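Local structure of glycerol dehydrogenase (Bacillus coagulans, 6CSJ) at residues A[20-25]-A[50-55]; A[29-34]-A[58-63]; A[16-21]-A[151-156]. The protein probably catalyses the NAD-dependent oxidation of glycerol and related polyols, and as the double mutant has acquired D-lactate dehydrogenase activity. The protein carries 2 engineered substitutions. One frame throughout, in Å; residues are numbered along the deposited sequence.

Interaction 1. Residues A[20-25]-A[50-55]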
loop_
_atom_site.group_PDB
_atom_site.type_symbol
_atom_site.label_atom_id
_atom_site.label_comp_id
_atom_site.label_asym_id
_atom_site.label_seq_id
_atom_site.Cartn_x
_atom_site.Cartn_y
_atom_site.Cartn_z
ATOM N N ARG A 20 -22.319 -3.686 -8.140
ATOM C CA ARG A 20 -22.156 -4.032 -9.557
ATOM C C ARG A 20 -21.037 -5.060 -9.779
ATOM O O ARG A 20 -20.539 -5.197 -10.911
ATOM C CB ARG A 20 -21.861 -2.766 -10.383
ATOM C CG ARG A 20 -23.030 -1.803 -10.499
ATOM C CD ARG A 20 -22.618 -0.450 -11.076
ATOM N NE ARG A 20 -23.250 0.658 -10.338
ATOM C CZ ARG A 20 -22.741 1.317 -9.286
ATOM N NH1 ARG A 20 -21.560 1.022 -8.776
ATOM N NH2 ARG A 20 -23.454 2.284 -8.724
ATOM N N LEU A 21 -20.660 -5.809 -8.736
ATOM C CA LEU A 21 -19.551 -6.759 -8.849
ATOM C C LEU A 21 -19.784 -7.773 -9.966
ATOM O O LEU A 21 -18.854 -8.081 -10.719
ATOM C CB LEU A 21 -19.297 -7.488 -7.527
ATOM C CG LEU A 21 -18.162 -8.530 -7.516
ATOM C CD1 LEU A 21 -16.843 -7.930 -8.004
ATOM C CD2 LEU A 21 -17.990 -9.116 -6.126
ATOM N N SER A 22 -21.023 -8.264 -10.072
ATOM C CA SER A 22 -21.412 -9.219 -11.118
ATOM C C SER A 22 -21.222 -8.675 -12.526
ATOM O O SER A 22 -20.833 -9.415 -13.415
ATOM C CB SER A 22 -22.864 -9.691 -10.929
ATOM O OG SER A 22 -23.790 -8.662 -11.191
ATOM N N ALA A 23 -21.475 -7.388 -12.734
ATOM C CA ALA A 23 -21.213 -6.767 -14.042
ATOM C C ALA A 23 -19.717 -6.823 -14.403
ATOM O O ALA A 23 -19.371 -7.056 -15.570
ATOM C CB ALA A 23 -21.721 -5.336 -14.073
ATOM N N TYR A 24 -18.848 -6.636 -13.404
ATOM C CA TYR A 24 -17.391 -6.685 -13.621
ATOM C C TYR A 24 -16.855 -8.122 -13.785
ATOM O O TYR A 24 -16.100 -8.380 -14.732
ATOM C CB TYR A 24 -16.638 -5.913 -12.520
ATOM C CG TYR A 24 -17.025 -4.441 -12.470
ATOM C CD1 TYR A 24 -16.802 -3.607 -13.566
ATOM C CD2 TYR A 24 -17.644 -3.891 -11.338
ATOM C CE1 TYR A 24 -17.172 -2.267 -13.541
ATOM C CE2 TYR A 24 -18.022 -2.552 -11.304
ATOM C CZ TYR A 24 -17.797 -1.747 -12.416
ATOM O OH TYR A 24 -18.159 -0.416 -12.387
ATOM N N THR A 25 -17.264 -9.056 -12.919
ATOM C CA THR A 25 -16.825 -10.459 -13.069
ATOM C C THR A 25 -17.299 -11.075 -14.387
ATOM O O THR A 25 -16.545 -11.820 -15.013
ATOM C CB THR A 25 -17.238 -11.397 -11.902
ATOM O OG1 THR A 25 -18.662 -11.553 -11.854
ATOM C CG2 THR A 25 -16.716 -10.885 -10.570
ATOM N N GLU A 50 -26.768 -9.880 -3.657
ATOM C CA GLU A 50 -27.773 -9.092 -4.395
ATOM C C GLU A 50 -27.308 -8.644 -5.784
ATOM O O GLU A 50 -28.112 -8.459 -6.658
ATOM C CB GLU A 50 -28.266 -7.891 -3.564
ATOM C CG GLU A 50 -29.201 -8.336 -2.431
ATOM C CD GLU A 50 -29.751 -7.210 -1.585
ATOM O OE1 GLU A 50 -29.010 -6.251 -1.295
ATOM O OE2 GLU A 50 -30.962 -7.270 -1.263
ATOM N N SER A 51 -26.001 -8.434 -5.956
ATOM C CA SER A 51 -25.415 -8.110 -7.271
ATOM C C SER A 51 -25.610 -9.198 -8.305
ATOM O O SER A 51 -25.739 -8.906 -9.493
ATOM C CB SER A 51 -23.922 -7.790 -7.153
ATOM O OG SER A 51 -23.310 -7.693 -8.427
ATOM N N TYR A 52 -25.630 -10.460 -7.859
ATOM C CA TYR A 52 -25.802 -11.620 -8.752
ATOM C C TYR A 52 -27.271 -12.095 -8.920
ATOM O O TYR A 52 -27.494 -13.167 -9.458
ATOM C CB TYR A 52 -24.885 -12.766 -8.285
ATOM C CG TYR A 52 -23.414 -12.505 -8.531
ATOM C CD1 TYR A 52 -22.832 -12.807 -9.764
ATOM C CD2 TYR A 52 -22.603 -11.953 -7.544
ATOM C CE1 TYR A 52 -21.487 -12.564 -10.008
ATOM C CE2 TYR A 52 -21.251 -11.704 -7.769
ATOM C CZ TYR A 52 -20.702 -12.008 -9.005
ATOM O OH TYR A 52 -19.368 -11.764 -9.241
ATOM N N ALA A 53 -28.268 -11.299 -8.549
ATOM C CA ALA A 53 -29.680 -11.564 -8.857
ATOM C C ALA A 53 -29.910 -11.877 -10.349
ATOM O O ALA A 53 -29.510 -11.116 -11.228
ATOM C CB ALA A 53 -30.588 -10.416 -8.454
ATOM N N GLY A 54 -30.514 -13.028 -10.623
ATOM C CA GLY A 54 -30.737 -13.465 -12.003
ATOM C C GLY A 54 -29.540 -14.066 -12.689
ATOM O O GLY A 54 -29.629 -14.515 -13.828
ATOM N N LYS A 55 -28.407 -14.207 -11.987
ATOM C CA LYS A 55 -27.119 -14.686 -12.507
ATOM C C LYS A 55 -26.596 -15.648 -11.456
ATOM O O LYS A 55 -25.384 -15.740 -11.300
ATOM C CB LYS A 55 -26.097 -13.503 -12.475
ATOM C CG LYS A 55 -26.494 -12.215 -13.220
ATOM C CD LYS A 55 -26.311 -12.453 -14.737
ATOM C CE LYS A 55 -26.884 -11.363 -15.589
ATOM N NZ LYS A 55 -26.388 -10.026 -15.174
#
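Ser51 and Ser22 meet where the last turn of helix 38-51 runs into the first turn of helix 21-28, a helix-end packing on one face of the Rossmann-like parallel sheet. Two bonds join the serines. Ser51 OG, held anti to its own backbone N (chi1 170°), accepts the helix-start Ser22 N at 2.9 Å, a nearly straight bond of 165°. In return Ser22 OG gives its proton to Ser51 O at 2.6 Å, approaching from above the carbonyl plane. Each helix thus lends a backbone atom from its end to the side chain of the other.

Tyr52, the residue that leaves the helix, supplies the ring and a further polar tie. Ser22 CB lies over one face, 3.5 Å from the centroid of the Tyr52 ring and offset toward the rim, a CH-pi contact; Tyr59 stacks on the opposite face. The ring's hydroxyl reaches the next helical turn, where Tyr52 OH and Thr25 OG1 share a hydrogen bond of 2.7 Å, close to the ring plane. Leu21 CG lies 3.9 Å from Tyr52 OH. Beyond the ring, the chain reverses in a type II turn closed by Lys55 N on Tyr52 O at 2.9 Å.

Interaction 2. Residues A[29-34]-A[58-63]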
loop_
_atom_site.group_PDB
_atom_site.type_symbol
_atom_site.label_atom_id
_atom_site.label_comp_id
_atom_site.label_asym_id
_atom_site.label_seq_id
_atom_site.Cartn_x
_atom_site.Cartn_y
_atom_site.Cartn_z
ATOM N N GLY A 29 -15.216 -13.536 -16.913
ATOM C CA GLY A 29 -15.621 -14.941 -16.995
ATOM C C GLY A 29 -17.052 -15.245 -16.564
ATOM O O GLY A 29 -17.789 -14.373 -16.095
ATOM N N LYS A 30 -17.435 -16.516 -16.738
ATOM C CA LYS A 30 -18.785 -16.989 -16.426
ATOM C C LYS A 30 -19.020 -17.340 -14.953
ATOM O O LYS A 30 -20.159 -17.345 -14.520
ATOM C CB LYS A 30 -19.112 -18.188 -17.320
ATOM C CG LYS A 30 -19.486 -17.767 -18.744
ATOM C CD LYS A 30 -18.365 -17.325 -19.685
ATOM C CE LYS A 30 -18.907 -16.342 -20.732
ATOM N NZ LYS A 30 -18.224 -16.391 -22.058
ATOM N N LYS A 31 -17.953 -17.630 -14.214
ATOM C CA LYS A 31 -18.069 -18.145 -12.847
ATOM C C LYS A 31 -16.990 -17.552 -11.927
ATOM O O LYS A 31 -15.809 -17.858 -12.066
ATOM C CB LYS A 31 -17.969 -19.677 -12.889
ATOM C CG LYS A 31 -18.080 -20.393 -11.548
ATOM C CD LYS A 31 -19.495 -20.372 -11.011
ATOM C CE LYS A 31 -19.554 -20.904 -9.580
ATOM N NZ LYS A 31 -19.319 -22.367 -9.470
ATOM N N ALA A 32 -17.420 -16.723 -10.980
ATOM C CA ALA A 32 -16.522 -16.038 -10.055
ATOM C C ALA A 32 -16.321 -16.823 -8.763
ATOM O O ALA A 32 -17.253 -17.431 -8.237
ATOM C CB ALA A 32 -17.050 -14.653 -9.735
ATOM N N PHE A 33 -15.085 -16.802 -8.265
ATOM C CA PHE A 33 -14.725 -17.374 -6.977
ATOM C C PHE A 33 -14.341 -16.194 -6.069
ATOM O O PHE A 33 -13.308 -15.565 -6.273
ATOM C CB PHE A 33 -13.563 -18.361 -7.170
ATOM C CG PHE A 33 -13.146 -19.078 -5.917
ATOM C CD1 PHE A 33 -13.898 -20.133 -5.426
ATOM C CD2 PHE A 33 -11.976 -18.721 -5.246
ATOM C CE1 PHE A 33 -13.508 -20.811 -4.275
ATOM C CE2 PHE A 33 -11.581 -19.395 -4.098
ATOM C CZ PHE A 33 -12.348 -20.436 -3.607
ATOM N N ILE A 34 -15.179 -15.908 -5.077
ATOM C CA ILE A 34 -15.101 -14.670 -4.313
ATOM C C ILE A 34 -14.593 -14.946 -2.895
ATOM O O ILE A 34 -15.319 -15.491 -2.065
ATOM C CB ILE A 34 -16.478 -13.945 -4.317
ATOM C CG1 ILE A 34 -16.888 -13.618 -5.763
ATOM C CG2 ILE A 34 -16.430 -12.685 -3.463
ATOM C CD1 ILE A 34 -18.249 -12.998 -5.932
ATOM N N GLY A 58 -23.475 -17.823 -11.325
ATOM C CA GLY A 58 -22.272 -17.168 -11.808
ATOM C C GLY A 58 -21.266 -16.732 -10.766
ATOM O O GLY A 58 -20.356 -15.976 -11.098
ATOM N N TYR A 59 -21.443 -17.180 -9.519
ATOM C CA TYR A 59 -20.491 -16.946 -8.453
ATOM C C TYR A 59 -20.618 -17.967 -7.313
ATOM O O TYR A 59 -21.653 -18.611 -7.171
ATOM C CB TYR A 59 -20.684 -15.544 -7.868
ATOM C CG TYR A 59 -21.755 -15.476 -6.798
ATOM C CD1 TYR A 59 -23.110 -15.547 -7.136
ATOM C CD2 TYR A 59 -21.416 -15.353 -5.452
ATOM C CE1 TYR A 59 -24.094 -15.484 -6.158
ATOM C CE2 TYR A 59 -22.395 -15.312 -4.466
ATOM C CZ TYR A 59 -23.728 -15.379 -4.827
ATOM O OH TYR A 59 -24.698 -15.353 -3.865
ATOM N N GLN A 60 -19.563 -18.087 -6.508
ATOM C CA GLN A 60 -19.634 -18.719 -5.197
ATOM C C GLN A 60 -18.697 -17.995 -4.243
ATOM O O GLN A 60 -17.599 -17.596 -4.631
ATOM C CB GLN A 60 -19.224 -20.185 -5.260
ATOM C CG GLN A 60 -20.334 -21.147 -5.676
ATOM C CD GLN A 60 -19.989 -22.594 -5.372
ATOM O OE1 GLN A 60 -19.704 -23.383 -6.281
ATOM N NE2 GLN A 60 -19.992 -22.946 -4.085
ATOM N N MET A 61 -19.141 -17.841 -2.997
ATOM C CA MET A 61 -18.336 -17.275 -1.927
ATOM C C MET A 61 -17.462 -18.352 -1.348
ATOM O O MET A 61 -17.839 -19.516 -1.355
ATOM C CB MET A 61 -19.224 -16.721 -0.807
ATOM C CG MET A 61 -20.194 -15.630 -1.229
ATOM S SD MET A 61 -19.363 -14.096 -1.694
ATOM C CE MET A 61 -18.696 -13.512 -0.131
ATOM N N ALA A 62 -16.297 -17.956 -0.851
ATOM C CA ALA A 62 -15.388 -18.857 -0.159
ATOM C C ALA A 62 -14.838 -18.131 1.047
ATOM O O ALA A 62 -14.400 -16.988 0.932
ATOM C CB ALA A 62 -14.264 -19.278 -1.085
ATOM N N LEU A 63 -14.873 -18.793 2.201
ATOM C CA LEU A 63 -14.392 -18.220 3.452
ATOM C C LEU A 63 -12.861 -18.301 3.514
ATOM O O LEU A 63 -12.284 -19.379 3.421
ATOM C CB LEU A 63 -15.021 -18.928 4.654
ATOM C CG LEU A 63 -14.656 -18.409 6.051
ATOM C CD1 LEU A 63 -15.179 -17.003 6.242
ATOM C CD2 LEU A 63 -15.177 -19.330 7.147
#
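Ile34 fits between Tyr59 and Met61, its two neighbours across a parallel pair of strands from a beta-alpha-beta unit: strand 32-36, helix 38-51, strand 59-63. The two branches divide the work. Ile34 CG2 rests against the sulphur, 3.7 Å from Met61 SD, while chi1 (-60°) sets CG1 anti to the carbonyl carbon and an extended chi2 (176°) carries Ile34 CD1 to 4.0 Å from Tyr59 CD2. Met61 CG in turn lies in plane at the edge of the Tyr59 ring. Ala32 is the low point of this face: its CB comes no nearer than 4.2 Å to Tyr59 CB, and Tyr52, just past the end of helix 38-51, packs onto it. Val48 of helix 38-51 covers Ile34 and Met61.

The opposite face has its own bump and hollow. The tip of the Phe33 ring reaches the small Ala62, with Phe33 CZ 3.4 Å from Ala62 CB, and Leu76 and Met79 of helix 70-82 also touch Phe33. Toward the start of the strand, Lys31 bends so that CE lies 3.9 Å from Tyr59 C; Lys31 NZ is held chiefly by a hydrogen bond to Glu83 O and adds a weak one, 3.4 Å, to Gln60 OE1. An alanine in place of Lys31 would probably leave Gln60 OE1 and Glu83 O without this donor and uncover the backbone of Tyr59.

Between the two faces, four backbone bonds alternate in direction: Ala32 N to Gly58 O, Gln60 N to Ala32 O, Ile34 N to Gln60 O and, at 2.9 Å, Ala62 N to Ile34 O.

Interaction 3. Residues A[16-21]-A[151-156]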
loop_
_atom_site.group_PDB
_atom_site.type_symbol
_atom_site.label_atom_id
_atom_site.label_comp_id
_atom_site.label_asym_id
_atom_site.label_seq_id
_atom_site.Cartn_x
_atom_site.Cartn_y
_atom_site.Cartn_z
ATOM N N ASP A 16 -20.617 2.372 -3.701
ATOM C CA ASP A 16 -21.476 1.196 -3.907
ATOM C C ASP A 16 -21.106 0.347 -5.151
ATOM O O ASP A 16 -21.956 -0.332 -5.733
ATOM C CB ASP A 16 -22.953 1.649 -3.933
ATOM C CG ASP A 16 -23.925 0.600 -3.388
ATOM O OD1 ASP A 16 -23.519 -0.433 -2.796
ATOM O OD2 ASP A 16 -25.137 0.830 -3.563
ATOM N N GLU A 17 -19.831 0.380 -5.530
ATOM C CA GLU A 17 -19.281 -0.425 -6.642
ATOM C C GLU A 17 -19.438 -1.951 -6.480
ATOM O O GLU A 17 -19.598 -2.663 -7.481
ATOM C CB GLU A 17 -17.791 -0.090 -6.840
ATOM C CG GLU A 17 -17.328 0.501 -8.166
ATOM C CD GLU A 17 -18.381 1.171 -9.004
ATOM O OE1 GLU A 17 -18.939 0.482 -9.890
ATOM O OE2 GLU A 17 -18.626 2.379 -8.822
ATOM N N LEU A 18 -19.396 -2.458 -5.248
ATOM C CA LEU A 18 -19.602 -3.897 -4.997
ATOM C C LEU A 18 -21.001 -4.378 -5.413
ATOM O O LEU A 18 -21.170 -5.558 -5.729
ATOM C CB LEU A 18 -19.339 -4.261 -3.527
ATOM C CG LEU A 18 -17.878 -4.217 -3.056
ATOM C CD1 LEU A 18 -17.766 -4.567 -1.583
ATOM C CD2 LEU A 18 -16.978 -5.124 -3.878
ATOM N N SER A 19 -21.985 -3.475 -5.428
ATOM C CA SER A 19 -23.333 -3.795 -5.905
ATOM C C SER A 19 -23.363 -4.079 -7.407
ATOM O O SER A 19 -24.340 -4.625 -7.889
ATOM C CB SER A 19 -24.323 -2.663 -5.583
ATOM O OG SER A 19 -24.200 -1.604 -6.527
ATOM N N ARG A 20 -22.319 -3.686 -8.140
ATOM C CA ARG A 20 -22.156 -4.032 -9.557
ATOM C C ARG A 20 -21.037 -5.060 -9.779
ATOM O O ARG A 20 -20.539 -5.197 -10.911
ATOM C CB ARG A 20 -21.861 -2.766 -10.383
ATOM C CG ARG A 20 -23.030 -1.803 -10.499
ATOM C CD ARG A 20 -22.618 -0.450 -11.076
ATOM N NE ARG A 20 -23.250 0.658 -10.338
ATOM C CZ ARG A 20 -22.741 1.317 -9.286
ATOM N NH1 ARG A 20 -21.560 1.022 -8.776
ATOM N NH2 ARG A 20 -23.454 2.284 -8.724
ATOM N N LEU A 21 -20.660 -5.809 -8.736
ATOM C CA LEU A 21 -19.551 -6.759 -8.849
ATOM C C LEU A 21 -19.784 -7.773 -9.966
ATOM O O LEU A 21 -18.854 -8.081 -10.719
ATOM C CB LEU A 21 -19.297 -7.488 -7.527
ATOM C CG LEU A 21 -18.162 -8.530 -7.516
ATOM C CD1 LEU A 21 -16.843 -7.930 -8.004
ATOM C CD2 LEU A 21 -17.990 -9.116 -6.126
ATOM N N ILE A 151 -11.015 -2.610 -7.819
ATOM C CA ILE A 151 -12.314 -1.971 -7.601
ATOM C C ILE A 151 -12.380 -1.334 -6.214
ATOM O O ILE A 151 -12.227 -2.032 -5.217
ATOM C CB ILE A 151 -13.479 -2.977 -7.774
ATOM C CG1 ILE A 151 -13.535 -3.445 -9.239
ATOM C CG2 ILE A 151 -14.819 -2.340 -7.365
ATOM C CD1 ILE A 151 -14.579 -4.496 -9.525
ATOM N N MET A 152 -12.630 -0.019 -6.164
ATOM C CA MET A 152 -12.687 0.735 -4.910
ATOM C C MET A 152 -14.129 1.192 -4.631
ATOM O O MET A 152 -14.631 2.137 -5.256
ATOM C CB MET A 152 -11.751 1.959 -4.963
ATOM C CG MET A 152 -10.313 1.677 -5.365
ATOM S SD MET A 152 -9.466 0.420 -4.383
ATOM C CE MET A 152 -9.110 1.300 -2.862
ATOM N N ASP A 153 -14.792 0.502 -3.704
ATOM C CA ASP A 153 -16.125 0.884 -3.245
ATOM C C ASP A 153 -15.932 1.907 -2.144
ATOM O O ASP A 153 -15.647 1.554 -0.996
ATOM C CB ASP A 153 -16.901 -0.337 -2.735
ATOM C CG ASP A 153 -18.392 -0.055 -2.521
ATOM O OD1 ASP A 153 -18.755 1.024 -1.999
ATOM O OD2 ASP A 153 -19.199 -0.932 -2.887
ATOM N N THR A 154 -16.071 3.179 -2.501
ATOM C CA THR A 154 -15.738 4.270 -1.589
ATOM C C THR A 154 -16.689 4.349 -0.398
ATOM O O THR A 154 -16.297 4.816 0.669
ATOM C CB THR A 154 -15.698 5.613 -2.329
ATOM O OG1 THR A 154 -16.942 5.846 -2.983
ATOM C CG2 THR A 154 -14.603 5.584 -3.365
ATOM N N LYS A 155 -17.923 3.871 -0.575
ATOM C CA LYS A 155 -18.895 3.808 0.510
ATOM C C LYS A 155 -18.468 2.788 1.556
ATOM O O LYS A 155 -18.480 3.078 2.743
ATOM C CB LYS A 155 -20.285 3.451 -0.031
ATOM C CG LYS A 155 -21.413 3.599 0.976
ATOM C CD LYS A 155 -22.653 2.807 0.554
ATOM C CE LYS A 155 -23.849 3.177 1.405
ATOM N NZ LYS A 155 -25.126 2.855 0.711
ATOM N N VAL A 156 -18.080 1.596 1.113
ATOM C CA VAL A 156 -17.560 0.577 2.028
ATOM C C VAL A 156 -16.273 1.065 2.697
ATOM O O VAL A 156 -16.137 0.935 3.913
ATOM C CB VAL A 156 -17.339 -0.777 1.319
ATOM C CG1 VAL A 156 -16.598 -1.761 2.226
ATOM C CG2 VAL A 156 -18.674 -1.356 0.867
#
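Asp153 sets CG anti to its own backbone N (chi1 -168°), which carries the carboxylate across to the backbone of Asp16 and Leu18. Its two oxygens have separate duties. Asp153 OD2 receives Leu18 N at 2.8 Å on its anti side, 32° out of the carboxylate plane, in a nearly straight bond. Asp153 OD1 takes Asp16 N at 2.9 Å from above the carboxylate plane, while Val156 N reaches it from the opposite face at 3.2 Å, and Lys155 N adds a weaker bond. The buried carboxylate is therefore gripped from several directions, which should fix its rotation.

This is an N-cap doing double service. Asp153 ends strand 149-153 and caps helix 154-158, yet it also pins the 3-10 turn that follows the neighbouring edge strand, 10-14, of the same parallel sheet. The price is a like charge nearby, Asp16 OD1 at 4.3 Å from Asp153 OD2; the backbone N-H groups, and Lys155 more remotely, are likely to ease it.

Apolar contacts flank the carboxylate. Leu18 has CG anti to the carbonyl carbon (chi1 -71°), and Leu18 CG lies 3.5 Å from Asp153 OD2. Farther out, Leu18 crosses Val156 at about a right angle, with Leu18 CD1 4.1 Å from Val156 CG2. Glu17 likewise lies across Ile151, with Glu17 CB 3.8 Å from Ile151 CG2, but Glu17 OE1 bonds Tyr24 OH and forms a salt bridge with Arg20 NH1. Past it, Leu21 CD1 comes to 4.4 Å from Ile151 CD1.

The three contacts lie on the same side of the chain's centre, in the N-terminal alpha/beta domain. Interactions 1 and 2 have centres about 10 Å apart, interactions 1 and 3 about 12 Å, and interactions 2 and 3 about 17 Å. Along the chain, 16-21 and 20-25 overlap at Arg20 and Leu21, the segments of interactions 1 and 2 then alternate, and 151-156 comes last. Interactions 2 and 3 lie toward opposite borders of the six-stranded parallel sheet; helix 21-28 and the end of helix 38-51 bridge them over one face. Tyr52 on Ile34 links interaction 1 to 2, Tyr24 on Ile151 links it to 3, and Leu21 touches Ile34, making the packing continuous.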